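Local coordinates for chitin binding domain (Burkholderia pseudomallei, PDB 3UAM), which probably binds chitin or a related polysaccharide and, as in other AA10 lytic polysaccharide monooxygenases, may cleave it oxidatively with the help of copper, at residues 31-36 with 104-109; 52-57 with 130-135; 136-141 with 146-151. One frame throughout, in Å; residues are numbered along the deposited sequence.

Contact 1: 31-36 with 104-109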
loop_
_atom_site.group_PDB
_atom_site.type_symbol
_atom_site.label_atom_id
_atom_site.label_comp_id
_atom_site.label_asym_id
_atom_site.label_seq_id
_atom_site.Cartn_x
_atom_site.Cartn_y
_atom_site.Cartn_z
ATOM N N ALA A 31 5.867 -7.408 -4.085
ATOM C CA ALA A 31 5.725 -8.667 -3.346
ATOM C C ALA A 31 5.168 -9.765 -4.257
ATOM O O ALA A 31 5.623 -10.911 -4.185
ATOM C CB ALA A 31 4.854 -8.500 -2.119
ATOM N N VAL A 32 4.200 -9.415 -5.106
ATOM C CA VAL A 32 3.638 -10.380 -6.083
ATOM C C VAL A 32 4.737 -10.906 -7.015
ATOM O O VAL A 32 4.810 -12.111 -7.295
ATOM C CB VAL A 32 2.478 -9.773 -6.892
ATOM C CG1 VAL A 32 2.141 -10.618 -8.126
ATOM C CG2 VAL A 32 1.261 -9.621 -5.988
ATOM N N TYR A 33 5.605 -10.013 -7.480
ATOM C CA TYR A 33 6.706 -10.449 -8.326
ATOM C C TYR A 33 7.647 -11.378 -7.550
ATOM O O TYR A 33 8.173 -12.324 -8.119
ATOM C CB TYR A 33 7.509 -9.268 -8.849
ATOM C CG TYR A 33 7.077 -8.645 -10.148
ATOM C CD1 TYR A 33 6.586 -9.395 -11.213
ATOM C CD2 TYR A 33 7.248 -7.287 -10.335
ATOM C CE1 TYR A 33 6.248 -8.782 -12.416
ATOM C CE2 TYR A 33 6.905 -6.675 -11.508
ATOM C CZ TYR A 33 6.413 -7.417 -12.541
ATOM O OH TYR A 33 6.132 -6.747 -13.692
ATOM N N LEU A 34 7.876 -11.118 -6.262
ATOM C CA LEU A 34 8.690 -12.049 -5.474
ATOM C C LEU A 34 8.003 -13.408 -5.338
ATOM O O LEU A 34 8.650 -14.457 -5.461
ATOM C CB LEU A 34 9.051 -11.469 -4.109
ATOM C CG LEU A 34 10.098 -10.347 -4.135
ATOM C CD1 LEU A 34 10.570 -10.043 -2.714
ATOM C CD2 LEU A 34 11.283 -10.679 -5.029
ATOM N N TYR A 35 6.690 -13.390 -5.112
ATOM C CA TYR A 35 5.892 -14.626 -5.117
ATOM C C TYR A 35 6.069 -15.386 -6.443
ATOM O O TYR A 35 6.320 -16.578 -6.440
ATOM C CB TYR A 35 4.408 -14.336 -4.807
ATOM C CG TYR A 35 3.480 -15.502 -5.013
ATOM C CD1 TYR A 35 3.406 -16.535 -4.085
ATOM C CD2 TYR A 35 2.667 -15.579 -6.144
ATOM C CE1 TYR A 35 2.567 -17.614 -4.283
ATOM C CE2 TYR A 35 1.826 -16.663 -6.352
ATOM C CZ TYR A 35 1.784 -17.670 -5.411
ATOM O OH TYR A 35 0.960 -18.741 -5.585
ATOM N N GLU A 36 6.013 -14.693 -7.570
ATOM C CA GLU A 36 6.104 -15.391 -8.878
ATOM C C GLU A 36 7.502 -15.978 -9.114
ATOM O O GLU A 36 7.652 -16.957 -9.812
ATOM C CB GLU A 36 5.666 -14.481 -10.030
ATOM C CG GLU A 36 4.147 -14.365 -10.126
ATOM C CD GLU A 36 3.651 -13.224 -11.009
ATOM O OE1 GLU A 36 2.400 -13.067 -11.093
ATOM O OE2 GLU A 36 4.476 -12.479 -11.615
ATOM N N GLN A 104 12.085 -5.463 -10.310
ATOM C CA GLN A 104 11.465 -5.451 -11.628
ATOM C C GLN A 104 10.531 -4.255 -11.626
ATOM O O GLN A 104 9.797 -4.054 -10.659
ATOM C CB GLN A 104 10.651 -6.721 -11.863
ATOM C CG GLN A 104 11.445 -8.007 -11.976
ATOM C CD GLN A 104 10.519 -9.217 -12.043
ATOM O OE1 GLN A 104 10.483 -10.029 -11.113
ATOM N NE2 GLN A 104 9.735 -9.314 -13.114
ATOM N N LYS A 105 10.578 -3.459 -12.690
ATOM C CA LYS A 105 9.870 -2.185 -12.743
ATOM C C LYS A 105 8.925 -2.146 -13.933
ATOM O O LYS A 105 9.313 -2.482 -15.043
ATOM C CB LYS A 105 10.873 -1.035 -12.853
ATOM C CG LYS A 105 11.830 -0.907 -11.669
ATOM C CD LYS A 105 13.035 -0.042 -12.000
ATOM C CE LYS A 105 14.090 -0.079 -10.894
ATOM N NZ LYS A 105 14.729 -1.402 -10.645
ATOM N N HIS A 106 7.696 -1.719 -13.716
ATOM C CA HIS A 106 6.720 -1.595 -14.798
ATOM C C HIS A 106 7.032 -0.405 -15.681
ATOM O O HIS A 106 7.175 0.730 -15.183
ATOM C CB HIS A 106 5.298 -1.449 -14.228
ATOM C CG HIS A 106 4.844 -2.640 -13.445
ATOM N ND1 HIS A 106 4.399 -3.750 -14.032
ATOM C CD2 HIS A 106 4.833 -2.889 -12.061
ATOM C CE1 HIS A 106 4.091 -4.665 -13.098
ATOM N NE2 HIS A 106 4.356 -4.134 -11.885
ATOM N N ALA A 107 7.115 -0.644 -16.987
ATOM C CA ALA A 107 7.372 0.428 -17.955
ATOM C C ALA A 107 6.144 1.330 -18.027
ATOM O O ALA A 107 5.087 0.878 -18.449
ATOM C CB ALA A 107 7.706 -0.140 -19.342
ATOM N N VAL A 108 6.268 2.582 -17.588
ATOM C CA VAL A 108 5.127 3.524 -17.630
ATOM C C VAL A 108 5.538 4.886 -18.204
ATOM O O VAL A 108 6.721 5.131 -18.457
ATOM C CB VAL A 108 4.458 3.704 -16.254
ATOM C CG1 VAL A 108 3.768 2.402 -15.814
ATOM C CG2 VAL A 108 5.466 4.175 -15.207
ATOM N N ARG A 109 4.547 5.739 -18.418
ATOM C CA ARG A 109 4.726 7.068 -18.990
ATOM C C ARG A 109 3.955 8.124 -18.207
ATOM O O ARG A 109 2.876 7.851 -17.645
ATOM C CB ARG A 109 4.217 7.074 -20.434
ATOM C CG ARG A 109 4.911 6.093 -21.352
ATOM C CD ARG A 109 4.326 6.188 -22.754
ATOM N NE ARG A 109 4.680 7.457 -23.372
ATOM C CZ ARG A 109 5.854 7.720 -23.938
ATOM N NH1 ARG A 109 6.801 6.809 -23.995
ATOM N NH2 ARG A 109 6.084 8.912 -24.452
HETATM O O HOH W 1 9.019 -12.427 -10.736
#

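Contact 2: 52-57 with 130-135. With GOL (glycerol), chain I.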
loop_
_atom_site.group_PDB
_atom_site.type_symbol
_atom_site.label_atom_id
_atom_site.label_comp_id
_atom_site.label_asym_id
_atom_site.label_seq_id
_atom_site.Cartn_x
_atom_site.Cartn_y
_atom_site.Cartn_z
ATOM N N LYS A 52 -1.755 1.555 10.359
ATOM C CA LYS A 52 -2.275 2.474 9.339
ATOM C C LYS A 52 -1.900 3.945 9.606
ATOM O O LYS A 52 -1.338 4.286 10.634
ATOM C CB LYS A 52 -3.821 2.315 9.207
ATOM C CG LYS A 52 -4.601 2.671 10.464
ATOM C CD LYS A 52 -6.068 2.283 10.335
ATOM C CE LYS A 52 -6.808 2.414 11.646
ATOM N NZ LYS A 52 -8.263 2.118 11.513
ATOM N N PHE A 53 -2.230 4.800 8.647
ATOM C CA PHE A 53 -2.019 6.259 8.707
ATOM C C PHE A 53 -0.579 6.701 8.406
ATOM O O PHE A 53 -0.150 7.787 8.820
ATOM C CB PHE A 53 -2.518 6.895 10.019
ATOM C CG PHE A 53 -3.929 6.563 10.396
ATOM C CD1 PHE A 53 -4.854 6.122 9.482
ATOM C CD2 PHE A 53 -4.341 6.739 11.704
ATOM C CE1 PHE A 53 -6.163 5.852 9.866
ATOM C CE2 PHE A 53 -5.639 6.482 12.092
ATOM C CZ PHE A 53 -6.553 6.019 11.166
ATOM N N PHE A 54 0.158 5.882 7.650
ATOM C CA PHE A 54 1.305 6.398 6.909
ATOM C C PHE A 54 0.915 7.740 6.258
ATOM O O PHE A 54 -0.162 7.836 5.672
ATOM C CB PHE A 54 1.720 5.377 5.846
ATOM C CG PHE A 54 2.861 5.820 4.996
ATOM C CD1 PHE A 54 2.639 6.534 3.837
ATOM C CD2 PHE A 54 4.150 5.508 5.356
ATOM C CE1 PHE A 54 3.707 6.941 3.061
ATOM C CE2 PHE A 54 5.212 5.906 4.586
ATOM C CZ PHE A 54 4.989 6.615 3.437
ATOM N N PRO A 55 1.785 8.766 6.328
ATOM C CA PRO A 55 3.167 8.757 6.795
ATOM C C PRO A 55 3.363 9.110 8.267
ATOM O O PRO A 55 4.466 9.494 8.654
ATOM C CB PRO A 55 3.812 9.827 5.906
ATOM C CG PRO A 55 2.745 10.855 5.761
ATOM C CD PRO A 55 1.462 10.045 5.660
ATOM N N ALA A 56 2.338 8.949 9.105
ATOM C CA ALA A 56 2.509 9.222 10.532
ATOM C C ALA A 56 3.571 8.253 11.084
ATOM O O ALA A 56 3.838 7.197 10.477
ATOM C CB ALA A 56 1.178 9.088 11.279
ATOM N N THR A 57 4.227 8.645 12.178
ATOM C CA THR A 57 5.241 7.795 12.818
ATOM C C THR A 57 4.869 7.406 14.258
ATOM O O THR A 57 5.767 7.082 15.073
ATOM C CB THR A 57 6.583 8.531 12.887
ATOM O OG1 THR A 57 6.380 9.765 13.580
ATOM C CG2 THR A 57 7.134 8.825 11.476
ATOM N N THR A 130 -5.321 4.417 -0.432
ATOM C CA THR A 130 -4.541 5.606 -0.701
ATOM C C THR A 130 -3.364 5.204 -1.593
ATOM O O THR A 130 -2.825 4.089 -1.442
ATOM C CB THR A 130 -3.975 6.213 0.592
ATOM O OG1 THR A 130 -5.051 6.658 1.438
ATOM C CG2 THR A 130 -3.155 7.427 0.241
ATOM N N TYR A 131 -3.009 6.084 -2.527
ATOM C CA TYR A 131 -1.892 5.866 -3.425
ATOM C C TYR A 131 -0.910 7.026 -3.292
ATOM O O TYR A 131 -1.262 8.159 -3.506
ATOM C CB TYR A 131 -2.375 5.697 -4.855
ATOM C CG TYR A 131 -3.324 4.526 -4.985
ATOM C CD1 TYR A 131 -2.830 3.252 -5.228
ATOM C CD2 TYR A 131 -4.696 4.684 -4.828
ATOM C CE1 TYR A 131 -3.672 2.167 -5.334
ATOM C CE2 TYR A 131 -5.546 3.598 -4.946
ATOM C CZ TYR A 131 -5.020 2.332 -5.191
ATOM O OH TYR A 131 -5.813 1.205 -5.292
ATOM N N TRP A 132 0.322 6.696 -2.947
ATOM C CA TRP A 132 1.400 7.651 -2.711
ATOM C C TRP A 132 2.476 7.477 -3.757
ATOM O O TRP A 132 2.770 6.345 -4.177
ATOM C CB TRP A 132 2.031 7.409 -1.320
ATOM C CG TRP A 132 1.051 7.404 -0.166
ATOM C CD1 TRP A 132 0.374 6.312 0.381
ATOM C CD2 TRP A 132 0.599 8.570 0.619
ATOM N NE1 TRP A 132 -0.429 6.727 1.441
ATOM C CE2 TRP A 132 -0.342 8.065 1.613
ATOM C CE3 TRP A 132 0.876 9.923 0.588
ATOM C CZ2 TRP A 132 -0.987 8.909 2.507
ATOM C CZ3 TRP A 132 0.226 10.762 1.495
ATOM C CH2 TRP A 132 -0.670 10.257 2.450
ATOM N N ILE A 133 3.107 8.580 -4.150
ATOM C CA ILE A 133 4.060 8.573 -5.244
ATOM C C ILE A 133 5.343 9.278 -4.772
ATOM O O ILE A 133 5.296 10.296 -4.045
ATOM C CB ILE A 133 3.488 9.257 -6.511
ATOM C CG1 ILE A 133 4.431 9.098 -7.703
ATOM C CG2 ILE A 133 3.237 10.738 -6.261
ATOM C CD1 ILE A 133 4.527 7.712 -8.276
ATOM N N THR A 134 6.474 8.715 -5.195
ATOM C CA THR A 134 7.774 9.264 -4.893
ATOM C C THR A 134 7.928 10.610 -5.583
ATOM O O THR A 134 7.357 10.871 -6.643
ATOM C CB THR A 134 8.921 8.308 -5.302
ATOM O OG1 THR A 134 8.681 7.779 -6.625
ATOM C CG2 THR A 134 9.049 7.147 -4.322
ATOM N N LYS A 135 8.703 11.473 -4.955
ATOM C CA LYS A 135 8.980 12.791 -5.486
ATOM C C LYS A 135 9.937 12.695 -6.671
ATOM O O LYS A 135 10.770 11.770 -6.739
ATOM C CB LYS A 135 9.658 13.660 -4.427
ATOM C CG LYS A 135 8.914 13.835 -3.114
ATOM C CD LYS A 135 9.743 14.728 -2.196
ATOM C CE LYS A 135 9.059 14.917 -0.841
ATOM N NZ LYS A 135 10.017 15.444 0.171
HETATM C C1 GOL I . -1.991 4.692 5.594
HETATM O O1 GOL I . -2.811 3.782 6.263
HETATM C C2 GOL I . -2.745 5.525 4.618
HETATM O O2 GOL I . -1.645 5.955 3.806
HETATM C C3 GOL I . -3.462 6.720 5.239
HETATM O O3 GOL I . -4.475 6.396 6.179
#

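Contact 3: 136-141 with 146-151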
loop_
_atom_site.group_PDB
_atom_site.type_symbol
_atom_site.label_atom_id
_atom_site.label_comp_id
_atom_site.label_asym_id
_atom_site.label_seq_id
_atom_site.Cartn_x
_atom_site.Cartn_y
_atom_site.Cartn_z
ATOM N N PRO A 136 9.847 13.667 -7.601
ATOM C CA PRO A 136 10.888 13.806 -8.589
ATOM C C PRO A 136 12.177 14.013 -7.824
ATOM O O PRO A 136 12.192 14.769 -6.863
ATOM C CB PRO A 136 10.523 15.095 -9.346
ATOM C CG PRO A 136 9.135 15.426 -8.970
ATOM C CD PRO A 136 8.814 14.717 -7.698
ATOM N N GLY A 137 13.241 13.360 -8.201
ATOM C CA GLY A 137 14.494 13.617 -7.494
ATOM C C GLY A 137 14.664 12.861 -6.181
ATOM O O GLY A 137 15.599 13.144 -5.447
ATOM N N TRP A 138 13.811 11.888 -5.880
ATOM C CA TRP A 138 14.073 11.039 -4.706
ATOM C C TRP A 138 15.313 10.203 -4.916
ATOM O O TRP A 138 15.642 9.863 -6.040
ATOM C CB TRP A 138 12.886 10.164 -4.336
ATOM C CG TRP A 138 12.685 8.987 -5.230
ATOM C CD1 TRP A 138 12.284 8.988 -6.561
ATOM C CD2 TRP A 138 12.846 7.567 -4.874
ATOM N NE1 TRP A 138 12.183 7.705 -7.043
ATOM C CE2 TRP A 138 12.509 6.803 -6.074
ATOM C CE3 TRP A 138 13.229 6.881 -3.725
ATOM C CZ2 TRP A 138 12.552 5.416 -6.095
ATOM C CZ3 TRP A 138 13.272 5.485 -3.763
ATOM C CH2 TRP A 138 12.943 4.771 -4.920
ATOM N N ASP A 139 16.019 9.911 -3.821
ATOM C CA ASP A 139 17.243 9.090 -3.854
ATOM C C ASP A 139 16.847 7.648 -4.155
ATOM O O ASP A 139 16.567 6.861 -3.259
ATOM C CB ASP A 139 17.971 9.182 -2.498
ATOM C CG ASP A 139 19.237 8.327 -2.428
ATOM O OD1 ASP A 139 19.731 7.793 -3.458
ATOM O OD2 ASP A 139 19.738 8.192 -1.294
ATOM N N THR A 140 16.836 7.312 -5.429
ATOM C CA THR A 140 16.229 6.054 -5.868
ATOM C C THR A 140 16.973 4.819 -5.409
ATOM O O THR A 140 16.437 3.739 -5.503
ATOM C CB THR A 140 16.134 5.965 -7.411
ATOM O OG1 THR A 140 17.440 5.746 -7.941
ATOM C CG2 THR A 140 15.509 7.258 -8.012
ATOM N N GLN A 141 18.215 4.972 -4.967
ATOM C CA GLN A 141 19.020 3.848 -4.510
ATOM C C GLN A 141 18.936 3.588 -2.984
ATOM O O GLN A 141 19.562 2.659 -2.478
ATOM C CB GLN A 141 20.466 4.072 -4.948
ATOM C CG GLN A 141 20.593 4.209 -6.466
ATOM C CD GLN A 141 20.090 2.961 -7.195
ATOM O OE1 GLN A 141 20.774 1.961 -7.228
ATOM N NE2 GLN A 141 18.872 3.017 -7.756
ATOM N N ARG A 146 9.880 8.101 4.286
ATOM C CA ARG A 146 8.805 9.077 4.144
ATOM C C ARG A 146 9.247 10.299 3.333
ATOM O O ARG A 146 8.469 10.817 2.529
ATOM C CB ARG A 146 8.328 9.503 5.542
ATOM C CG ARG A 146 7.462 8.448 6.191
ATOM C CD ARG A 146 7.456 8.577 7.693
ATOM N NE ARG A 146 6.511 7.676 8.305
ATOM C CZ ARG A 146 6.656 6.357 8.425
ATOM N NH1 ARG A 146 7.728 5.699 7.983
ATOM N NH2 ARG A 146 5.710 5.691 9.040
ATOM N N ALA A 147 10.498 10.720 3.512
ATOM C CA ALA A 147 11.109 11.823 2.734
ATOM C C ALA A 147 11.144 11.620 1.211
ATOM O O ALA A 147 11.366 12.589 0.474
ATOM C CB ALA A 147 12.533 12.086 3.229
ATOM N N HIS A 148 10.960 10.379 0.752
ATOM C CA HIS A 148 10.961 10.059 -0.664
ATOM C C HIS A 148 9.620 10.274 -1.308
ATOM O O HIS A 148 9.559 10.358 -2.521
ATOM C CB HIS A 148 11.375 8.606 -0.905
ATOM C CG HIS A 148 12.753 8.291 -0.413
ATOM N ND1 HIS A 148 13.075 7.124 0.191
ATOM C CD2 HIS A 148 13.914 9.060 -0.440
ATOM C CE1 HIS A 148 14.384 7.156 0.520
ATOM N NE2 HIS A 148 14.892 8.333 0.120
ATOM N N PHE A 149 8.557 10.338 -0.507
ATOM C CA PHE A 149 7.199 10.409 -1.003
ATOM C C PHE A 149 6.591 11.823 -0.908
ATOM O O PHE A 149 6.843 12.560 0.055
ATOM C CB PHE A 149 6.321 9.405 -0.238
ATOM C CG PHE A 149 6.616 7.973 -0.586
ATOM C CD1 PHE A 149 6.035 7.391 -1.699
ATOM C CD2 PHE A 149 7.490 7.228 0.176
ATOM C CE1 PHE A 149 6.287 6.082 -2.024
ATOM C CE2 PHE A 149 7.788 5.927 -0.154
ATOM C CZ PHE A 149 7.174 5.338 -1.259
ATOM N N GLU A 150 5.821 12.192 -1.940
ATOM C CA GLU A 150 5.041 13.416 -1.936
ATOM C C GLU A 150 4.087 13.435 -0.738
ATOM O O GLU A 150 3.389 12.455 -0.488
ATOM C CB GLU A 150 4.230 13.549 -3.230
ATOM C CG GLU A 150 5.043 13.796 -4.474
ATOM C CD GLU A 150 5.673 15.180 -4.532
ATOM O OE1 GLU A 150 5.232 16.092 -3.783
ATOM O OE2 GLU A 150 6.605 15.368 -5.343
ATOM N N PRO A 151 4.041 14.557 -0.005
ATOM C CA PRO A 151 3.193 14.623 1.179
ATOM C C PRO A 151 1.690 14.514 0.849
ATOM O O PRO A 151 0.904 14.075 1.679
ATOM C CB PRO A 151 3.563 15.985 1.812
ATOM C CG PRO A 151 4.088 16.808 0.689
ATOM C CD PRO A 151 4.775 15.819 -0.228
HETATM O O HOH W 2 17.271 9.120 0.904
#

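Contact 1: 31-36 with 104-109
Q104 lays its side-chain amide over one face of the Y33 ring, which reaches out from helix 30-36. Ring and amide planes are 26° apart, a stacked arrangement, and the amide sits toward the rim, with NE2 3.6 Å from Y33 CE1. CB of Q104 meets the opposite side of the ring, by CD2 and CE2, in an off-centre CH-pi contact 4.2 Å from the centroid of the Y33 ring. The chain is extended beyond CG, so CB and the amide meet the ring at different places, while CG arches away from it. The carbonyl end of the same amide is tied back to the helix by a water that donates to both Y33 O and Q104 OE1, at 2.8 Å each; this bridge helps to fix which way round the amide lies. K105 points away, and with H106 the chain enters strand 106-108 and comes back to the tyrosine, now on the other side of the ring plane. CG of H106 lies anti to its carbonyl carbon (chi1 -63°), and from there the imidazole runs up against the phenol end, CE1 3.0 Å from Y33 OH. The two rings are near parallel, 21° between planes, but with centroids 5.2 Å apart they barely overlap. H106 NE2 is engaged by E28 O just ahead of the helix, which holds the imidazole in this position. Strand 106-108 bonds in parallel with strand 205-215. This is thus a helix-to-strand packing in which Y33 of helix 30-36 lies on the start of strand 106-108 and the residues leading into it, at the surface of the LPMO beta-sandwich.

Contact 2: 52-57 with 130-135
A cis-proline turn, F53 to A56, faces strand 126-133 with a glycerol between them, probably taken up from the crystallisation liquor. The peptide bond before P55 is cis, and A56 N bonds to F53 O at 2.8 Å, which makes this a type VI turn; P55 CB lies over the centre of the F54 ring. Across the gap, F54 and W132 meet in a T-shaped pair. With CG anti to the backbone N (chi1 178°), F54 presents its edge to the tryptophan face, CD1 standing 3.9 Å from W132 NE1, and the planes are 75° apart. T130 CG2, from the same strand, covers the opposite face of the indole, which is therefore clamped between a methyl and an aromatic edge. Further along the indole, P55 CD packs on W132 CH2 at 3.9 Å, and F54 O comes to 3.4 Å from W132 CZ2.

The glycerol meets the polar atoms between these groups. Its O2 lies near the plane of the indole, receives W132 NE1 at 2.8 Å in a bent bond (140°), and itself donates to F54 O at 3.0 Å. At the terminal hydroxyl O1, F53 N donates over 2.7 Å. D199, on the neighbouring strand 190-200, also bonds to the glycerol. No direct hydrogen bond joins the two segments; in this crystal the glycerol bridges them. The arrangement is that of a type VI cis-proline turn packed on one sheet of the LPMO beta-sandwich.

Contact 3: 136-141 with 146-151
CG of W138 is turned between its own backbone N and carbonyl carbon (chi1 76°), while H148 keeps CG anti to the carbonyl carbon (chi1 -61°); together these rotations send the indole edge-on against the imidazole. CE3 is the atom that touches, 3.6 Å from H148 CG and over the histidine face near its rim. The planes stand at 62°, an edge-to-face pair. W138 NE1 bonds to Y191 O, so the indole is held at its far end too, and H148 ND1 takes the backbone N of A145. Both segments belong to a surface loop joining neighbouring antiparallel strands 126-133 and 155-158 of the LPMO beta-sandwich, which folds back so that backbone bonds join H148 to K135 and E150 to I133. A single 3-10 turn, 146-148, with F149 N bonding to R146 O at 3.1 Å, delivers the histidine. Its NE2 has a water in the ring plane at 2.6 Å, and this water also gives a weak bond to D139 OD2 at 3.4 Å. Closer to the strand, E150 bends at its second torsion and brings OE2 to 3.3 Å from P136 CD; the same carboxylate has R188 as a long, weak ionic partner.

All three contacts lie in one LPMO domain. Contacts 1 and 2 interlock along the chain, since 104-109 follows 52-57 and precedes 130-135; contact 3 comes after both. Contacts 1 and 2 reach the same mixed sheet, through strands 106-108 and 126-133, yet their centres are 20 Å apart and their nearest atoms about 8 Å. Contact 3 is as far from contact 1, centre to centre about 19 Å, but only 11 Å from contact 2, which it touches: R146 probably donates to P55 O and A56 O, and P151 O packs on W132. The cis-proline turn is thus held between the sheet and the 136-151 loop, while contact 1 touches neither of the others.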